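Local atomic coordinates of hypothetical membrane protein (Corynebacterium glutamicum, PDB entry 6JSB), a protein that binds heme and probably takes part in heme transfer during heme uptake, here represented by its HtaA-family domain. Residues 15-20 and 175-180; 23-28 and 38-43; 46-49 and 54-57. One frame throughout, in Å; residues are numbered along the deposited sequence. Where two conformers were deposited one is given.

Interaction 1: 15-20 and 175-180. With HEM (protoporphyrin IX containing Fe), chain C.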
loop_
_atom_site.group_PDB
_atom_site.type_symbol
_atom_site.label_atom_id
_atom_site.label_comp_id
_atom_site.label_asym_id
_atom_site.label_seq_id
_atom_site.Cartn_x
_atom_site.Cartn_y
_atom_site.Cartn_z
ATOM N N SER A 15 -0.100 7.258 -1.442
ATOM C CA SER A 15 -0.464 7.557 -0.045
ATOM C C SER A 15 -1.479 6.575 0.539
ATOM O O SER A 15 -1.888 6.749 1.675
ATOM C CB SER A 15 -1.086 8.965 0.066
ATOM O OG SER A 15 -0.167 9.902 -0.465
ATOM N N VAL A 16 -1.895 5.570 -0.224
ATOM C CA VAL A 16 -2.883 4.544 0.114
ATOM C C VAL A 16 -4.283 5.155 0.069
ATOM O O VAL A 16 -5.097 4.814 -0.806
ATOM C CB VAL A 16 -2.569 3.855 1.485
ATOM C CG1 VAL A 16 -3.585 2.739 1.744
ATOM C CG2 VAL A 16 -1.160 3.211 1.415
ATOM N N ARG A 17 -4.585 6.074 0.996
ATOM C CA ARG A 17 -5.784 6.890 0.931
ATOM C C ARG A 17 -5.672 8.032 1.962
ATOM O O ARG A 17 -5.542 7.739 3.157
ATOM C CB ARG A 17 -7.012 6.016 1.201
ATOM C CG ARG A 17 -8.315 6.727 1.274
ATOM C CD ARG A 17 -9.011 7.097 -0.071
ATOM N NE ARG A 17 -10.156 7.889 0.406
ATOM C CZ ARG A 17 -11.433 7.587 0.261
ATOM N NH1 ARG A 17 -11.769 6.558 -0.537
ATOM N NH2 ARG A 17 -12.357 8.366 0.846
ATOM N N GLU A 18 -5.700 9.314 1.523
ATOM C CA GLU A 18 -5.456 10.396 2.498
ATOM C C GLU A 18 -6.466 10.375 3.622
ATOM O O GLU A 18 -6.103 10.602 4.796
ATOM C CB GLU A 18 -5.481 11.765 1.831
ATOM C CG GLU A 18 -4.335 11.944 0.872
ATOM C CD GLU A 18 -4.499 13.208 0.048
ATOM O OE1 GLU A 18 -3.478 13.670 -0.463
ATOM O OE2 GLU A 18 -5.620 13.688 -0.145
ATOM N N SER A 19 -7.754 10.139 3.295
ATOM C CA SER A 19 -8.756 10.229 4.358
ATOM C C SER A 19 -8.604 9.060 5.328
ATOM O O SER A 19 -9.015 9.177 6.480
ATOM C CB SER A 19 -10.178 10.304 3.744
ATOM O OG SER A 19 -10.525 9.108 2.991
ATOM N N PHE A 20 -7.951 7.965 4.890
ATOM C CA PHE A 20 -7.738 6.833 5.798
ATOM C C PHE A 20 -6.632 7.205 6.785
ATOM O O PHE A 20 -6.758 7.003 8.002
ATOM C CB PHE A 20 -7.343 5.567 5.018
ATOM C CG PHE A 20 -7.085 4.413 5.956
ATOM C CD1 PHE A 20 -8.155 3.850 6.676
ATOM C CD2 PHE A 20 -5.809 3.939 6.112
ATOM C CE1 PHE A 20 -7.913 2.801 7.584
ATOM C CE2 PHE A 20 -5.545 2.867 6.995
ATOM C CZ PHE A 20 -6.611 2.318 7.738
ATOM N N THR A 175 -14.553 -3.562 5.478
ATOM C CA THR A 175 -15.821 -3.314 4.781
ATOM C C THR A 175 -16.294 -1.850 4.874
ATOM O O THR A 175 -17.443 -1.553 4.534
ATOM C CB THR A 175 -16.954 -4.296 5.200
ATOM O OG1 THR A 175 -17.508 -3.966 6.489
ATOM C CG2 THR A 175 -16.375 -5.736 5.212
ATOM N N PHE A 176 -15.444 -0.921 5.335
ATOM C CA PHE A 176 -15.870 0.456 5.368
ATOM C C PHE A 176 -15.918 1.118 3.995
ATOM O O PHE A 176 -16.619 2.127 3.861
ATOM C CB PHE A 176 -14.912 1.248 6.265
ATOM C CG PHE A 176 -15.176 1.008 7.739
ATOM C CD1 PHE A 176 -15.952 1.885 8.467
ATOM C CD2 PHE A 176 -14.634 -0.100 8.371
ATOM C CE1 PHE A 176 -16.186 1.653 9.830
ATOM C CE2 PHE A 176 -14.868 -0.347 9.746
ATOM C CZ PHE A 176 -15.674 0.524 10.447
ATOM N N TYR A 177 -15.158 0.613 2.999
ATOM C CA TYR A 177 -15.270 1.145 1.636
ATOM C C TYR A 177 -16.059 0.151 0.766
ATOM O O TYR A 177 -15.845 -1.045 0.888
ATOM C CB TYR A 177 -13.900 1.299 0.997
ATOM C CG TYR A 177 -12.984 2.304 1.665
ATOM C CD1 TYR A 177 -13.454 3.566 2.053
ATOM C CD2 TYR A 177 -11.693 1.994 1.837
ATOM C CE1 TYR A 177 -12.578 4.496 2.648
ATOM C CE2 TYR A 177 -10.790 2.893 2.435
ATOM C CZ TYR A 177 -11.242 4.124 2.830
ATOM O OH TYR A 177 -10.349 5.002 3.433
ATOM N N PRO A 178 -16.878 0.615 -0.169
ATOM C CA PRO A 178 -17.477 -0.295 -1.151
ATOM C C PRO A 178 -16.489 -0.723 -2.213
ATOM O O PRO A 178 -15.518 -0.038 -2.506
ATOM C CB PRO A 178 -18.578 0.538 -1.768
ATOM C CG PRO A 178 -17.971 1.937 -1.750
ATOM C CD PRO A 178 -17.258 2.012 -0.432
ATOM N N GLU A 179 -16.825 -1.870 -2.875
ATOM C CA GLU A 179 -16.064 -2.216 -4.063
ATOM C C GLU A 179 -16.120 -1.063 -5.071
ATOM O O GLU A 179 -17.166 -0.428 -5.263
ATOM C CB GLU A 179 -16.670 -3.507 -4.656
ATOM C CG GLU A 179 -15.954 -4.035 -5.808
ATOM C CD GLU A 179 -16.657 -5.322 -6.276
ATOM O OE1 GLU A 179 -17.353 -5.964 -5.452
ATOM O OE2 GLU A 179 -16.500 -5.650 -7.450
ATOM N N GLY A 180 -14.997 -0.799 -5.713
ATOM C CA GLY A 180 -14.882 0.310 -6.657
ATOM C C GLY A 180 -14.500 1.641 -6.005
ATOM O O GLY A 180 -14.295 2.618 -6.734
HETATM C CHA HEM C . -13.964 4.833 9.350
HETATM C CHB HEM C . -14.858 3.631 13.960
HETATM C CHC HEM C . -12.563 -0.617 13.197
HETATM C CHD HEM C . -11.381 0.766 8.649
HETATM C C1A HEM C . -14.461 4.817 10.638
HETATM C C2A HEM C . -15.376 5.819 11.152
HETATM C C3A HEM C . -15.639 5.520 12.447
HETATM C C4A HEM C . -14.887 4.304 12.753
HETATM C CMA HEM C . -16.560 6.295 13.439
HETATM C CAA HEM C . -15.927 6.991 10.313
HETATM C CBA HEM C . -15.066 8.227 10.528
HETATM C CGA HEM C . -15.387 9.250 9.462
HETATM O O1A HEM C . -14.850 10.389 9.558
HETATM O O2A HEM C . -16.166 8.905 8.517
HETATM C C1B HEM C . -14.310 2.393 14.148
HETATM C C2B HEM C . -14.350 1.638 15.401
HETATM C C3B HEM C . -13.727 0.464 15.198
HETATM C C4B HEM C . -13.234 0.430 13.815
HETATM C CMB HEM C . -15.067 2.179 16.671
HETATM C CAB HEM C . -13.480 -0.714 16.187
HETATM C CBB HEM C . -13.515 -0.538 17.511
HETATM C C1C HEM C . -12.027 -0.622 11.905
HETATM C C2C HEM C . -11.246 -1.686 11.322
HETATM C C3C HEM C . -10.869 -1.301 10.079
HETATM C C4C HEM C . -11.469 0.004 9.818
HETATM C CMC HEM C . -10.801 -2.980 12.052
HETATM C CAC HEM C . -9.982 -2.157 9.191
HETATM C CBC HEM C . -9.162 -1.549 8.346
HETATM C C1D HEM C . -12.000 1.984 8.462
HETATM C C2D HEM C . -11.962 2.738 7.230
HETATM C C3D HEM C . -12.671 3.875 7.394
HETATM C C4D HEM C . -13.168 3.888 8.760
HETATM C CMD HEM C . -11.264 2.224 5.952
HETATM C CAD HEM C . -12.893 4.980 6.316
HETATM C CBD HEM C . -11.823 6.071 6.583
HETATM C CGD HEM C . -11.995 7.143 5.508
HETATM O O1D HEM C . -13.010 7.912 5.621
HETATM O O2D HEM C . -11.125 7.171 4.570
HETATM N NA HEM C . -14.178 3.863 11.639
HETATM N NB HEM C . -13.594 1.643 13.239
HETATM N NC HEM C . -12.162 0.385 10.944
HETATM N ND HEM C . -12.717 2.730 9.357
HETATM FE FE HEM C . -12.905 2.178 11.359
#

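Interaction 2: 23-28 and 38-43. With HEM (protoporphyrin IX containing Fe), chain C.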
loop_
_atom_site.group_PDB
_atom_site.type_symbol
_atom_site.label_atom_id
_atom_site.label_comp_id
_atom_site.label_asym_id
_atom_site.label_seq_id
_atom_site.Cartn_x
_atom_site.Cartn_y
_atom_site.Cartn_z
ATOM N N TYR A 23 -8.047 9.628 9.280
ATOM C CA TYR A 23 -8.870 8.959 10.284
ATOM C C TYR A 23 -8.008 8.158 11.261
ATOM O O TYR A 23 -8.212 8.236 12.480
ATOM C CB TYR A 23 -9.849 8.040 9.535
ATOM C CG TYR A 23 -10.213 6.793 10.283
ATOM C CD1 TYR A 23 -11.143 6.831 11.326
ATOM C CD2 TYR A 23 -9.707 5.554 9.885
ATOM C CE1 TYR A 23 -11.502 5.584 12.006
ATOM C CE2 TYR A 23 -10.070 4.360 10.530
ATOM C CZ TYR A 23 -10.945 4.407 11.577
ATOM O OH TYR A 23 -11.297 3.266 12.235
ATOM N N LEU A 24 -7.047 7.397 10.742
ATOM C CA LEU A 24 -6.285 6.479 11.596
ATOM C C LEU A 24 -5.436 7.251 12.602
ATOM O O LEU A 24 -5.326 6.851 13.770
ATOM C CB LEU A 24 -5.460 5.541 10.676
ATOM C CG LEU A 24 -4.743 4.343 11.371
ATOM C CD1 LEU A 24 -3.374 4.832 11.997
ATOM C CD2 LEU A 24 -5.588 3.662 12.461
ATOM N N GLU A 25 -4.824 8.356 12.188
ATOM C CA GLU A 25 -3.991 9.133 13.111
ATOM C C GLU A 25 -4.802 10.111 13.936
ATOM O O GLU A 25 -4.221 10.795 14.806
ATOM C CB GLU A 25 -2.940 9.892 12.300
ATOM C CG GLU A 25 -2.005 8.930 11.578
ATOM C CD GLU A 25 -0.779 9.671 10.943
ATOM O OE1 GLU A 25 0.204 9.862 11.698
ATOM O OE2 GLU A 25 -0.835 10.003 9.731
ATOM N N GLY A 26 -6.108 10.192 13.715
ATOM C CA GLY A 26 -6.991 11.153 14.376
ATOM C C GLY A 26 -7.672 10.629 15.635
ATOM O O GLY A 26 -7.398 9.520 16.138
ATOM N N PRO A 27 -8.614 11.437 16.154
ATOM C CA PRO A 27 -9.220 11.167 17.477
ATOM C C PRO A 27 -10.239 10.051 17.495
ATOM O O PRO A 27 -10.586 9.571 18.594
ATOM C CB PRO A 27 -9.886 12.527 17.847
ATOM C CG PRO A 27 -10.217 13.149 16.486
ATOM C CD PRO A 27 -8.973 12.773 15.636
ATOM N N ILE A 28 -10.701 9.567 16.331
ATOM C CA ILE A 28 -11.650 8.465 16.355
ATOM C C ILE A 28 -10.907 7.159 16.591
ATOM O O ILE A 28 -11.280 6.368 17.465
ATOM C CB ILE A 28 -12.466 8.430 15.042
ATOM C CG1 ILE A 28 -13.248 9.740 14.867
ATOM C CG2 ILE A 28 -13.391 7.189 15.001
ATOM C CD1 ILE A 28 -13.815 9.915 13.472
ATOM N N GLY A 38 -1.896 3.874 18.754
ATOM C CA GLY A 38 -1.014 3.354 17.737
ATOM C C GLY A 38 -0.623 4.447 16.761
ATOM O O GLY A 38 -0.295 5.573 17.178
ATOM N N GLY A 39 -0.709 4.176 15.481
ATOM C CA GLY A 39 -0.316 5.176 14.509
ATOM C C GLY A 39 0.242 4.448 13.312
ATOM O O GLY A 39 -0.253 3.375 12.949
ATOM N N ILE A 40 1.203 5.093 12.640
ATOM C CA ILE A 40 1.749 4.553 11.395
ATOM C C ILE A 40 3.257 4.338 11.543
ATOM O O ILE A 40 3.977 5.249 11.992
ATOM C CB ILE A 40 1.434 5.518 10.220
ATOM C CG1 ILE A 40 -0.097 5.636 10.070
ATOM C CG2 ILE A 40 2.176 5.099 8.912
ATOM C CD1 ILE A 40 -0.590 6.562 8.939
ATOM N N GLU A 41 3.739 3.145 11.187
ATOM C CA GLU A 41 5.165 2.853 11.135
ATOM C C GLU A 41 5.509 2.372 9.734
ATOM O O GLU A 41 4.728 1.651 9.110
ATOM C CB GLU A 41 5.570 1.773 12.187
ATOM C CG GLU A 41 7.074 1.513 12.281
ATOM C CD GLU A 41 7.482 0.737 13.542
ATOM O OE1 GLU A 41 6.747 -0.186 13.951
ATOM O OE2 GLU A 41 8.526 1.068 14.156
ATOM N N VAL A 42 6.658 2.807 9.210
ATOM C CA VAL A 42 7.076 2.378 7.874
ATOM C C VAL A 42 8.398 1.611 7.992
ATOM O O VAL A 42 9.118 1.742 8.994
ATOM C CB VAL A 42 7.192 3.576 6.887
ATOM C CG1 VAL A 42 5.870 4.399 6.918
ATOM C CG2 VAL A 42 8.437 4.428 7.243
ATOM N N ARG A 43 8.723 0.800 6.969
ATOM C CA ARG A 43 9.916 -0.015 7.039
ATOM C C ARG A 43 10.392 -0.373 5.627
ATOM O O ARG A 43 9.678 -0.187 4.627
ATOM C CB ARG A 43 9.653 -1.296 7.850
ATOM C CG ARG A 43 8.637 -2.232 7.157
ATOM C CD ARG A 43 8.439 -3.481 8.034
ATOM N NE ARG A 43 7.618 -4.501 7.354
ATOM C CZ ARG A 43 6.298 -4.440 7.278
ATOM N NH1 ARG A 43 5.624 -3.409 7.815
ATOM N NH2 ARG A 43 5.642 -5.446 6.659
HETATM C CHA HEM C . -13.964 4.833 9.350
HETATM C CHB HEM C . -14.858 3.631 13.960
HETATM C CHC HEM C . -12.563 -0.617 13.197
HETATM C CHD HEM C . -11.381 0.766 8.649
HETATM C C1A HEM C . -14.461 4.817 10.638
HETATM C C2A HEM C . -15.376 5.819 11.152
HETATM C C3A HEM C . -15.639 5.520 12.447
HETATM C C4A HEM C . -14.887 4.304 12.753
HETATM C CMA HEM C . -16.560 6.295 13.439
HETATM C CAA HEM C . -15.927 6.991 10.313
HETATM C CBA HEM C . -15.066 8.227 10.528
HETATM C CGA HEM C . -15.387 9.250 9.462
HETATM O O1A HEM C . -14.850 10.389 9.558
HETATM O O2A HEM C . -16.166 8.905 8.517
HETATM C C1B HEM C . -14.310 2.393 14.148
HETATM C C2B HEM C . -14.350 1.638 15.401
HETATM C C3B HEM C . -13.727 0.464 15.198
HETATM C C4B HEM C . -13.234 0.430 13.815
HETATM C CMB HEM C . -15.067 2.179 16.671
HETATM C CAB HEM C . -13.480 -0.714 16.187
HETATM C CBB HEM C . -13.515 -0.538 17.511
HETATM C C1C HEM C . -12.027 -0.622 11.905
HETATM C C2C HEM C . -11.246 -1.686 11.322
HETATM C C3C HEM C . -10.869 -1.301 10.079
HETATM C C4C HEM C . -11.469 0.004 9.818
HETATM C CMC HEM C . -10.801 -2.980 12.052
HETATM C CAC HEM C . -9.982 -2.157 9.191
HETATM C CBC HEM C . -9.162 -1.549 8.346
HETATM C C1D HEM C . -12.000 1.984 8.462
HETATM C C2D HEM C . -11.962 2.738 7.230
HETATM C C3D HEM C . -12.671 3.875 7.394
HETATM C C4D HEM C . -13.168 3.888 8.760
HETATM C CMD HEM C . -11.264 2.224 5.952
HETATM C CAD HEM C . -12.893 4.980 6.316
HETATM C CBD HEM C . -11.823 6.071 6.583
HETATM C CGD HEM C . -11.995 7.143 5.508
HETATM O O1D HEM C . -13.010 7.912 5.621
HETATM O O2D HEM C . -11.125 7.171 4.570
HETATM N NA HEM C . -14.178 3.863 11.639
HETATM N NB HEM C . -13.594 1.643 13.239
HETATM N NC HEM C . -12.162 0.385 10.944
HETATM N ND HEM C . -12.717 2.730 9.357
HETATM FE FE HEM C . -12.905 2.178 11.359
#

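Interaction 3: 46-49 and 54-57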
loop_
_atom_site.group_PDB
_atom_site.type_symbol
_atom_site.label_atom_id
_atom_site.label_comp_id
_atom_site.label_asym_id
_atom_site.label_seq_id
_atom_site.Cartn_x
_atom_site.Cartn_y
_atom_site.Cartn_z
ATOM N N VAL A 46 10.506 2.296 2.659
ATOM C CA VAL A 46 9.483 3.333 2.505
ATOM C C VAL A 46 9.990 4.603 3.172
ATOM O O VAL A 46 10.570 4.565 4.262
ATOM C CB VAL A 46 8.147 2.878 3.119
ATOM C CG1 VAL A 46 7.197 4.053 3.273
ATOM C CG2 VAL A 46 7.496 1.829 2.219
ATOM N N GLU A 47 9.775 5.733 2.514
ATOM C CA GLU A 47 9.955 7.039 3.122
ATOM C C GLU A 47 8.598 7.703 3.296
ATOM O O GLU A 47 7.676 7.515 2.487
ATOM C CB GLU A 47 10.836 7.925 2.237
ATOM C CG GLU A 47 12.195 7.331 1.912
ATOM C CD GLU A 47 13.242 7.635 2.962
ATOM O OE1 GLU A 47 12.882 8.227 4.014
ATOM O OE2 GLU A 47 14.427 7.283 2.730
ATOM N N THR A 48 8.459 8.492 4.360
ATOM C CA THR A 48 7.146 9.106 4.581
ATOM C C THR A 48 7.381 10.512 5.088
ATOM O O THR A 48 8.408 10.783 5.737
ATOM C CB THR A 48 6.278 8.295 5.563
ATOM O OG1 THR A 48 4.960 8.852 5.693
ATOM C CG2 THR A 48 6.924 8.206 6.930
ATOM N N THR A 49 6.468 11.401 4.736
ATOM C CA THR A 49 6.480 12.773 5.261
ATOM C C THR A 49 5.056 13.173 5.544
ATOM O O THR A 49 4.120 12.661 4.940
ATOM C CB THR A 49 7.069 13.803 4.273
ATOM O OG1 THR A 49 6.330 13.798 3.032
ATOM C CG2 THR A 49 8.550 13.481 3.897
ATOM N N ALA A 54 -2.142 14.958 5.025
ATOM C CA ALA A 54 -0.943 15.409 4.321
ATOM C C ALA A 54 0.107 14.335 4.187
ATOM O O ALA A 54 1.148 14.566 3.565
ATOM C CB ALA A 54 -0.343 16.609 5.067
ATOM N N ARG A 55 -0.116 13.165 4.771
ATOM C CA ARG A 55 0.940 12.170 4.774
ATOM C C ARG A 55 1.132 11.620 3.366
ATOM O O ARG A 55 0.153 11.347 2.622
ATOM C CB ARG A 55 0.592 11.011 5.722
ATOM C CG ARG A 55 1.723 9.943 5.778
ATOM C CD ARG A 55 1.373 8.942 6.881
ATOM N NE ARG A 55 1.513 9.462 8.276
ATOM C CZ ARG A 55 2.658 9.441 8.942
ATOM N NH1 ARG A 55 3.813 9.083 8.353
ATOM N NH2 ARG A 55 2.657 9.794 10.241
ATOM N N GLU A 56 2.393 11.408 3.037
ATOM C CA GLU A 56 2.767 10.781 1.741
ATOM C C GLU A 56 3.675 9.598 2.008
ATOM O O GLU A 56 4.405 9.559 3.024
ATOM C CB GLU A 56 3.530 11.822 0.875
ATOM C CG GLU A 56 2.602 12.968 0.439
ATOM C CD GLU A 56 3.313 13.978 -0.437
ATOM O OE1 GLU A 56 3.872 14.906 0.131
ATOM O OE2 GLU A 56 3.341 13.819 -1.692
ATOM N N PHE A 57 3.638 8.601 1.105
ATOM C CA PHE A 57 4.592 7.502 1.179
ATOM C C PHE A 57 5.294 7.348 -0.152
ATOM O O PHE A 57 4.619 7.372 -1.200
ATOM C CB PHE A 57 3.882 6.119 1.451
ATOM C CG PHE A 57 3.080 6.041 2.709
ATOM C CD1 PHE A 57 1.692 5.902 2.630
ATOM C CD2 PHE A 57 3.710 6.056 3.955
ATOM C CE1 PHE A 57 0.901 5.793 3.803
ATOM C CE2 PHE A 57 2.953 5.928 5.087
ATOM C CZ PHE A 57 1.555 5.825 5.033
HETATM O O HOH W 1 3.907 15.077 3.017
#

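Interaction 1: 15-20 and 175-180
The propionate end of the heme pocket is where Arg17, Ser19 and Phe20, at the start of helix 18-24, meet Tyr177 from the loop between helix 167-172 and strand 186-198. Tyr177 OH is the meeting point. Arg17 CG touches it at 3.4 Å and Phe20 CB comes equally near, the Phe20 side chain crossing the tyrosine at about a right angle. No polar bond links the two segments directly; the carboxylate oxygen O2D of the heme joins them instead. Tyr177 OH donates to O2D over 2.6 Å, with the oxygen at the ring's edge and in its plane. From the helix, Ser19 OG donates to the same O2D, also at 2.6 Å. Two short bonds therefore grip one oxygen, and Phe20 N lies 3.3 Å from O2D while bonded to Arg17 O. In this HtaA-family domain a short helix and a loop thus meet on one heme propionate. Tyr177 CE1 sits over one face of the Arg17 guanidinium, toward its rim, the two planes 21° apart; the arginine's bend at chi2 (80°) helps bring the group there. Its NE and NH2 make only weak hydrogen bonds to Ser19 OG, while NH1 pairs with Glu181 and with the carbonyl O of Ala182. Phe176 meets the porphyrin face-on: one face of its ring lies against the macrocycle, with HEM ND 3.3 Å above the ring plane and over its centre. Its CZ lies 3.4 Å from the iron, on the side of the porphyrin opposite the axial Tyr23. Phe20 CD1 packs against the porphyrin methyl CMD at 3.6 Å.

Interaction 2: 23-28 and 38-43
Glu25 meets Ile40 where the C-terminal end of helix 18-24 packs against strand 39-43, an edge of the antiparallel sheet that pairs with strand 68-81. From CB, the Glu25 chain leaves with CG beside the backbone N (chi1 -63°) and then runs extended, crossing the isoleucine at about a right angle. CG rests 3.8 Å from Ile40 CD1, CD follows at 3.7 Å from the same methyl, and OE2 ends 3.5 Å from it. CG, CD and OE2 thus pass one methyl group in turn. The polar tip is satisfied beyond these segments, OE2 accepting from Lys52 N and forming a salt bridge with Arg55. One residue earlier, Leu24 adds an apolar touch: its CD1 lies 3.9 Å from Ile40 CG1 and 3.6 Å from Gly39 O, with Trp77 of strand 68-81 also against this leucine. Tyr23, on the same helix, takes no part in the strand contact and reaches for the heme. HEM C4D lies over one face of the Tyr23 ring, toward that ring's rim, and His80 NE2 is hydrogen-bonded to Tyr23 OH. Tyr23 OH binds the iron at 2.1 Å.

Interaction 3: 46-49 and 54-57
Thr48 swings OG1 to the side remote from its own backbone N (chi1 -176°), while Arg55, extended as far as CD, bends at chi3 (-72°); together these turns bring the hydroxyl to the guanidinium edge. Arg55 NH1 donates to Thr48 OG1 over 2.9 Å, the oxygen lying only 13° out of the guanidinium plane. That same hydroxyl donates onward to Glu56 O at 2.8 Å, so it both accepts and donates. Glu56 O accepts a second bond, from Thr49 N at 3.3 Å, and the two donors approach from opposite faces of the carbonyl plane. The return bond, Glu56 N to Thr49 O, is shorter at 2.9 Å. On the face carrying Thr48 and Phe57, Phe57 CD2 comes within 3.5 Å of Thr48 OG1, and Val46 CG1 packs on the same ring atom at 4.1 Å. On the face of Thr49 and Glu56, a water lies 2.7 Å from Thr49 OG1 and also reaches Ala54 O and Glu56 OE1. With Thr49 and Glu56 a hydrogen-bonded pair and Thr48 and Phe57 a non-hydrogen-bonded one, the pairing is antiparallel, and the short connection between strands 47-49 and 56-65 makes it a beta hairpin.

How the interactions relate
Interactions 1 and 2 share helix 18-24 and the heme: residues 15-20 serve a propionate, residues 23-28 supply the iron ligand, and their contact centres lie 15 Å apart. Interaction 3 stands back from the heme, the side chain of Phe57 about 12 Å from it. Its closest tie is to interaction 2, with centres 12 Å apart, through the salt bridge from Arg55 NE to Glu25 OE2 at 2.8 Å. Val42 CG1 packs on Phe57 CE2 at 3.8 Å. Interaction 1 reaches it through a weak hydrogen bond from Ser15 OG to Arg55 O and by packing, Val16 CG2 lying 4.1 Å from Phe57 CE1. The hairpin thus touches segments at both ends of the heme-binding helix.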